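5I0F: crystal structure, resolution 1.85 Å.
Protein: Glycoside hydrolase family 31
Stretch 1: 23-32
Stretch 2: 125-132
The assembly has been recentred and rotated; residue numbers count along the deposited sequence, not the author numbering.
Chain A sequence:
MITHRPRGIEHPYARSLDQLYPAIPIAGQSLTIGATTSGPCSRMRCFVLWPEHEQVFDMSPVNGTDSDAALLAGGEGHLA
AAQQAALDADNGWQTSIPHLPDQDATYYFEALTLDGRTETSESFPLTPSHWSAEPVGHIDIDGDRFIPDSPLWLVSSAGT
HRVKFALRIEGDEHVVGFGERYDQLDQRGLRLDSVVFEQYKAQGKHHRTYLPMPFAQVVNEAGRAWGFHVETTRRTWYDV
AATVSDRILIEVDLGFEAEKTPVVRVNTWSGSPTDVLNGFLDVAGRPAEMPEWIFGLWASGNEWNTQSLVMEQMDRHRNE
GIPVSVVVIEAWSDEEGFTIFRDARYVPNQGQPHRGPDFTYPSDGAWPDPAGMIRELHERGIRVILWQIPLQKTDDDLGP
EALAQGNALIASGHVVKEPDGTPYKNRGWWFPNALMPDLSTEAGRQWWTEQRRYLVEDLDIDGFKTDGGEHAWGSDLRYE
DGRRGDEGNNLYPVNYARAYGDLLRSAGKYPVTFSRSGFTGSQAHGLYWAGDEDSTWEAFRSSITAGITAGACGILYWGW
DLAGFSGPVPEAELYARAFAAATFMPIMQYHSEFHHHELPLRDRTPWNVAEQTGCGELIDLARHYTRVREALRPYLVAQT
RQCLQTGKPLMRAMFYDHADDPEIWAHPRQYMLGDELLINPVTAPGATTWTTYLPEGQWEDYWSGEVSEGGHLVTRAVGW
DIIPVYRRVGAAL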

ATOM      1  N   ALA A  23      12.710  -6.575 -20.488  1.00 31.36           N
ATOM      2  CA  ALA A  23      13.393  -5.277 -20.433  1.00 31.14           C
ATOM      3  C   ALA A  23      14.895  -5.451 -20.295  1.00 31.01           C
ATOM      4  O   ALA A  23      15.624  -4.597 -20.757  1.00 30.86           O
ATOM      5  CB  ALA A  23      12.860  -4.421 -19.288  1.00 31.76           C
ATOM      6  N   ILE A  24      15.318  -6.529 -19.624  1.00 31.36           N
ATOM      7  CA  ILE A  24      16.720  -7.002 -19.584  1.00 31.14           C
ATOM      8  C   ILE A  24      16.775  -8.239 -20.505  1.00 30.62           C
ATOM      9  O   ILE A  24      16.350  -9.334 -20.100  1.00 29.98           O
ATOM     10  CB  ILE A  24      17.159  -7.384 -18.141  1.00 32.50           C
ATOM     11  CG1 ILE A  24      17.048  -6.181 -17.183  1.00 33.83           C
ATOM     12  CG2 ILE A  24      18.569  -7.985 -18.120  1.00 32.93           C
ATOM     13  CD1 ILE A  24      17.911  -4.984 -17.548  1.00 33.95           C
ATOM     14  N   PRO A  25      17.265  -8.069 -21.758  1.00 29.90           N
ATOM     15  CA  PRO A  25      17.251  -9.180 -22.710  1.00 29.73           C
ATOM     16  C   PRO A  25      18.073 -10.398 -22.257  1.00 30.82           C
ATOM     17  O   PRO A  25      19.165 -10.238 -21.692  1.00 30.67           O
ATOM     18  CB  PRO A  25      17.849  -8.559 -23.981  1.00 30.00           C
ATOM     19  CG  PRO A  25      17.565  -7.102 -23.848  1.00 29.56           C
ATOM     20  CD  PRO A  25      17.732  -6.823 -22.392  1.00 29.47           C
ATOM     21  N   ILE A  26      17.525 -11.599 -22.490  1.00 31.62           N
ATOM     22  CA  ILE A  26      18.165 -12.855 -22.110  1.00 33.14           C
ATOM     23  C   ILE A  26      18.484 -13.633 -23.389  1.00 33.76           C
ATOM     24  O   ILE A  26      17.597 -13.901 -24.196  1.00 32.76           O
ATOM     25  CB  ILE A  26      17.286 -13.671 -21.121  1.00 34.17           C
ATOM     26  CG1 ILE A  26      17.145 -12.876 -19.812  1.00 34.27           C
ATOM     27  CG2 ILE A  26      17.899 -15.038 -20.839  1.00 36.20           C
ATOM     28  CD1 ILE A  26      16.338 -13.565 -18.731  1.00 36.01           C
ATOM     29  N   ALA A  27      19.763 -13.978 -23.559  1.00 35.20           N
ATOM     30  CA  ALA A  27      20.221 -14.775 -24.707  1.00 36.64           C
ATOM     31  C   ALA A  27      19.463 -16.094 -24.796  1.00 38.73           C
ATOM     32  O   ALA A  27      19.173 -16.724 -23.772  1.00 38.44           O
ATOM     33  CB  ALA A  27      21.715 -15.050 -24.603  1.00 37.88           C
ATOM     34  N   GLY A  28      19.121 -16.494 -26.019  1.00 40.24           N
ATOM     35  CA  GLY A  28      18.399 -17.749 -26.261  1.00 42.77           C
ATOM     36  C   GLY A  28      16.890 -17.711 -26.048  1.00 43.28           C
ATOM     37  O   GLY A  28      16.213 -18.688 -26.362  1.00 45.67           O
ATOM     38  N   GLN A  29      16.361 -16.612 -25.506  1.00 41.43           N
ATOM     39  CA  GLN A  29      14.920 -16.432 -25.310  1.00 41.78           C
ATOM     40  C   GLN A  29      14.434 -15.447 -26.376  1.00 39.63           C
ATOM     41  O   GLN A  29      15.247 -14.830 -27.054  1.00 37.92           O
ATOM     42  CB  GLN A  29      14.626 -15.825 -23.946  1.00 42.15           C
ATOM     43  CG  GLN A  29      14.868 -16.719 -22.748  1.00 44.60           C
ATOM     44  CD  GLN A  29      14.246 -16.151 -21.471  1.00 45.66           C
ATOM     45  OE1 GLN A  29      13.532 -15.130 -21.486  1.00 44.79           O
ATOM     46  NE2 GLN A  29      14.513 -16.810 -20.357  1.00 47.95           N
ATOM     47  N   SER A  30      13.115 -15.297 -26.503  1.00 39.40           N
ATOM     48  CA  SER A  30      12.555 -14.314 -27.428  1.00 38.38           C
ATOM     49  C   SER A  30      12.766 -12.906 -26.864  1.00 35.45           C
ATOM     50  O   SER A  30      12.821 -12.718 -25.638  1.00 33.92           O
ATOM     51  CB  SER A  30      11.073 -14.557 -27.666  1.00 40.40           C
ATOM     52  OG  SER A  30      10.338 -14.254 -26.494  1.00 42.07           O
ATOM     53  N   LEU A  31      12.925 -11.942 -27.767  1.00 33.53           N
ATOM     54  CA  LEU A  31      13.005 -10.531 -27.420  1.00 31.59           C
ATOM     55  C   LEU A  31      12.008  -9.788 -28.299  1.00 31.56           C
ATOM     56  O   LEU A  31      12.138  -9.815 -29.523  1.00 31.75           O
ATOM     57  CB  LEU A  31      14.415  -9.986 -27.672  1.00 30.70           C
ATOM     58  CG  LEU A  31      14.629  -8.515 -27.306  1.00 30.14           C
ATOM     59  CD1 LEU A  31      14.320  -8.278 -25.828  1.00 29.87           C
ATOM     60  CD2 LEU A  31      16.026  -8.014 -27.656  1.00 29.60           C
ATOM     61  N   THR A  32      11.028  -9.128 -27.676  1.00 31.17           N
ATOM     62  CA  THR A  32      10.063  -8.276 -28.372  1.00 30.59           C
ATOM     63  C   THR A  32      10.562  -6.840 -28.308  1.00 29.60           C
ATOM     64  O   THR A  32      10.938  -6.364 -27.238  1.00 28.61           O
ATOM     65  CB  THR A  32       8.671  -8.365 -27.717  1.00 31.59           C
ATOM     66  OG1 THR A  32       8.245  -9.723 -27.752  1.00 33.21           O
ATOM     67  CG2 THR A  32       7.646  -7.523 -28.439  1.00 31.62           C
ATOM     68  N   PRO A 125      22.020   0.327 -27.087  1.00 32.69           N
ATOM     69  CA  PRO A 125      22.790  -0.889 -26.882  1.00 33.34           C
ATOM     70  C   PRO A 125      21.910  -2.120 -26.643  1.00 32.27           C
ATOM     71  O   PRO A 125      20.876  -2.028 -25.986  1.00 31.70           O
ATOM     72  CB  PRO A 125      23.591  -0.572 -25.624  1.00 34.32           C
ATOM     73  CG  PRO A 125      22.679   0.302 -24.836  1.00 33.94           C
ATOM     74  CD  PRO A 125      21.942   1.128 -25.849  1.00 33.56           C
ATOM     75  N   LEU A 126      22.354  -3.261 -27.159  1.00 32.48           N
ATOM     76  CA  LEU A 126      21.774  -4.553 -26.846  1.00 32.09           C
ATOM     77  C   LEU A 126      22.886  -5.436 -26.266  1.00 32.69           C
ATOM     78  O   LEU A 126      23.852  -5.778 -26.973  1.00 33.77           O
ATOM     79  CB  LEU A 126      21.179  -5.182 -28.103  1.00 32.67           C
ATOM     80  CG  LEU A 126      20.507  -6.553 -27.967  1.00 32.91           C
ATOM     81  CD1 LEU A 126      19.420  -6.520 -26.908  1.00 32.36           C
ATOM     82  CD2 LEU A 126      19.951  -7.009 -29.304  1.00 33.54           C
ATOM     83  N   THR A 127      22.779  -5.760 -24.978  1.00 31.54           N
ATOM     84  CA  THR A 127      23.773  -6.591 -24.291  1.00 32.42           C
ATOM     85  C   THR A 127      23.050  -7.736 -23.598  1.00 31.32           C
ATOM     86  O   THR A 127      22.655  -7.614 -22.441  1.00 30.45           O
ATOM     87  CB  THR A 127      24.590  -5.800 -23.272  1.00 33.93           C
ATOM     88  OG1 THR A 127      23.709  -5.184 -22.338  1.00 34.68           O
ATOM     89  CG2 THR A 127      25.404  -4.724 -23.953  1.00 35.37           C
ATOM     90  N   PRO A 128      22.856  -8.851 -24.315  1.00 30.87           N
ATOM     91  CA  PRO A 128      22.130  -9.977 -23.759  1.00 29.79           C
ATOM     92  C   PRO A 128      22.786 -10.553 -22.504  1.00 29.83           C
ATOM     93  O   PRO A 128      24.019 -10.531 -22.362  1.00 29.84           O
ATOM     94  CB  PRO A 128      22.139 -11.009 -24.887  1.00 30.84           C
ATOM     95  CG  PRO A 128      22.359 -10.227 -26.123  1.00 31.80           C
ATOM     96  CD  PRO A 128      23.238  -9.080 -25.719  1.00 31.76           C
ATOM     97  N   SER A 129      21.932 -11.039 -21.610  1.00 28.74           N
ATOM     98  CA  SER A 129      22.324 -11.632 -20.364  1.00 28.97           C
ATOM     99  C   SER A 129      22.146 -13.150 -20.401  1.00 29.70           C
ATOM    100  O   SER A 129      21.404 -13.682 -21.231  1.00 31.02           O
ATOM    101  CB  SER A 129      21.474 -11.058 -19.217  1.00 28.56           C
ATOM    102  OG  SER A 129      21.785  -9.692 -18.976  1.00 28.73           O
ATOM    103  N   HIS A 130      22.854 -13.830 -19.506  1.00 29.41           N
ATOM    104  CA  HIS A 130      22.695 -15.267 -19.288  1.00 29.91           C
ATOM    105  C   HIS A 130      22.867 -15.570 -17.808  1.00 29.25           C
ATOM    106  O   HIS A 130      23.475 -14.787 -17.072  1.00 28.46           O
ATOM    107  CB  HIS A 130      23.673 -16.085 -20.147  1.00 31.19           C
ATOM    108  CG  HIS A 130      25.112 -15.951 -19.748  1.00 31.94           C
ATOM    109  ND1 HIS A 130      25.900 -14.895 -20.150  1.00 32.59           N
ATOM    110  CD2 HIS A 130      25.909 -16.750 -19.004  1.00 32.69           C
ATOM    111  CE1 HIS A 130      27.119 -15.043 -19.666  1.00 33.21           C
ATOM    112  NE2 HIS A 130      27.151 -16.163 -18.969  1.00 33.40           N
ATOM    113  N   TRP A 131      22.319 -16.696 -17.385  1.00 31.35           N
ATOM    114  CA  TRP A 131      22.422 -17.129 -15.990  1.00 31.12           C
ATOM    115  C   TRP A 131      23.725 -17.890 -15.780  1.00 31.89           C
ATOM    116  O   TRP A 131      24.034 -18.815 -16.521  1.00 32.78           O
ATOM    117  CB  TRP A 131      21.219 -17.989 -15.577  1.00 30.53           C
ATOM    118  CG  TRP A 131      19.938 -17.236 -15.485  1.00 29.94           C
ATOM    119  CD1 TRP A 131      18.916 -17.238 -16.401  1.00 30.00           C
ATOM    120  CD2 TRP A 131      19.517 -16.362 -14.427  1.00 28.94           C
ATOM    121  NE1 TRP A 131      17.903 -16.433 -15.984  1.00 29.10           N
ATOM    122  CE2 TRP A 131      18.236 -15.877 -14.778  1.00 28.77           C
ATOM    123  CE3 TRP A 131      20.090 -15.950 -13.214  1.00 28.36           C
ATOM    124  CZ2 TRP A 131      17.510 -14.996 -13.951  1.00 27.80           C
ATOM    125  CZ3 TRP A 131      19.369 -15.073 -12.394  1.00 27.42           C
ATOM    126  CH2 TRP A 131      18.092 -14.606 -12.772  1.00 27.10           C
ATOM    127  N   SER A 132      24.495 -17.475 -14.778  1.00 32.37           N
ATOM    128  CA  SER A 132      25.798 -18.070 -14.481  1.00 32.87           C
ATOM    129  C   SER A 132      25.828 -18.613 -13.063  1.00 33.28           C
ATOM    130  O   SER A 132      25.426 -17.921 -12.113  1.00 32.71           O
ATOM    131  CB  SER A 132      26.903 -17.033 -14.652  1.00 33.42           C
ATOM    132  OG  SER A 132      28.168 -17.577 -14.316  1.00 34.09           O
TER
HETATM  133  O   HOH W   1      20.529  -8.016 -20.810  1.00 31.14           O
HETATM  134  O   HOH W   2      15.184 -16.217 -17.419  1.00 47.37           O

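The apolar centre of this contact gathers around Leu126. Its CA-to-CB bond points sideways, but with chi1 t and chi2 p the end of the side chain comes nearer the other stretch, where CD1 of Leu126 packs at 3.6 Å from CG of Pro25 and at 3.8 Å from CD2 of Leu31. Leu31, which points toward the second stretch, repeats the t, p rotamer. All three residues are buried, and their contact is purely van der Waals: two branched leucine ends close on a compact proline ring that brings hydrocarbon but no amide hydrogen in need of a partner.

A smaller apolar contact lies further along, where CB of Ala27 sits 4.1 Å from CB of Pro128. The short methyl of alanine suits a place where the two backbones run so close together. Close by, the CA atoms of Ile26 and Ser129 are 4.7 Å apart, and here the chains form a single beta bridge. Ser129 supplies both of its polar backbone atoms: its N donates to O of Pro25 at 2.9 Å, and its O accepts from N of Ala27, also at 2.9 Å. The two bonds flank Ile26 in sequence, and the same carbonyl receives a CA-H...O contact, with CA of Ile26 3.5 Å from O of Ser129. Pro25 can serve here because the bridge asks only for its carbonyl.

Ile26 points away overall, yet its m, t side chain reaches far enough for CD1 to lie 4.3 Å from NE1 of Trp131, approaching the indole obliquely. Beyond it the first stretch reverses in a type II turn from Ile26 to Gln29, closed by a 3.3 Å hydrogen bond from N of Gln29 to O of Ile26. Gly28 occupies the third position with a phi of 81°, a conformation that glycine adopts readily.

Toward the polar edge, the Ser129 side chain has a double role. Its OG lies 3.7 Å from CG2 of Ile24 and donates to water 1, 2.8 Å away. That water in turn donates to O of Pro25 at 2.8 Å and to O of Thr127 at 2.7 Å, joining two carbonyls that could not bond to each other. A small hydroxyl side chain suits this place, since it fits beside the isoleucine methyl and still holds the water. Water 2 makes a second link, accepting from NE1 of Trp131 at 3.1 Å and, weakly, from NE2 of Gln29 at 3.1 Å. In all, the two stretches bury 391 Å² between them.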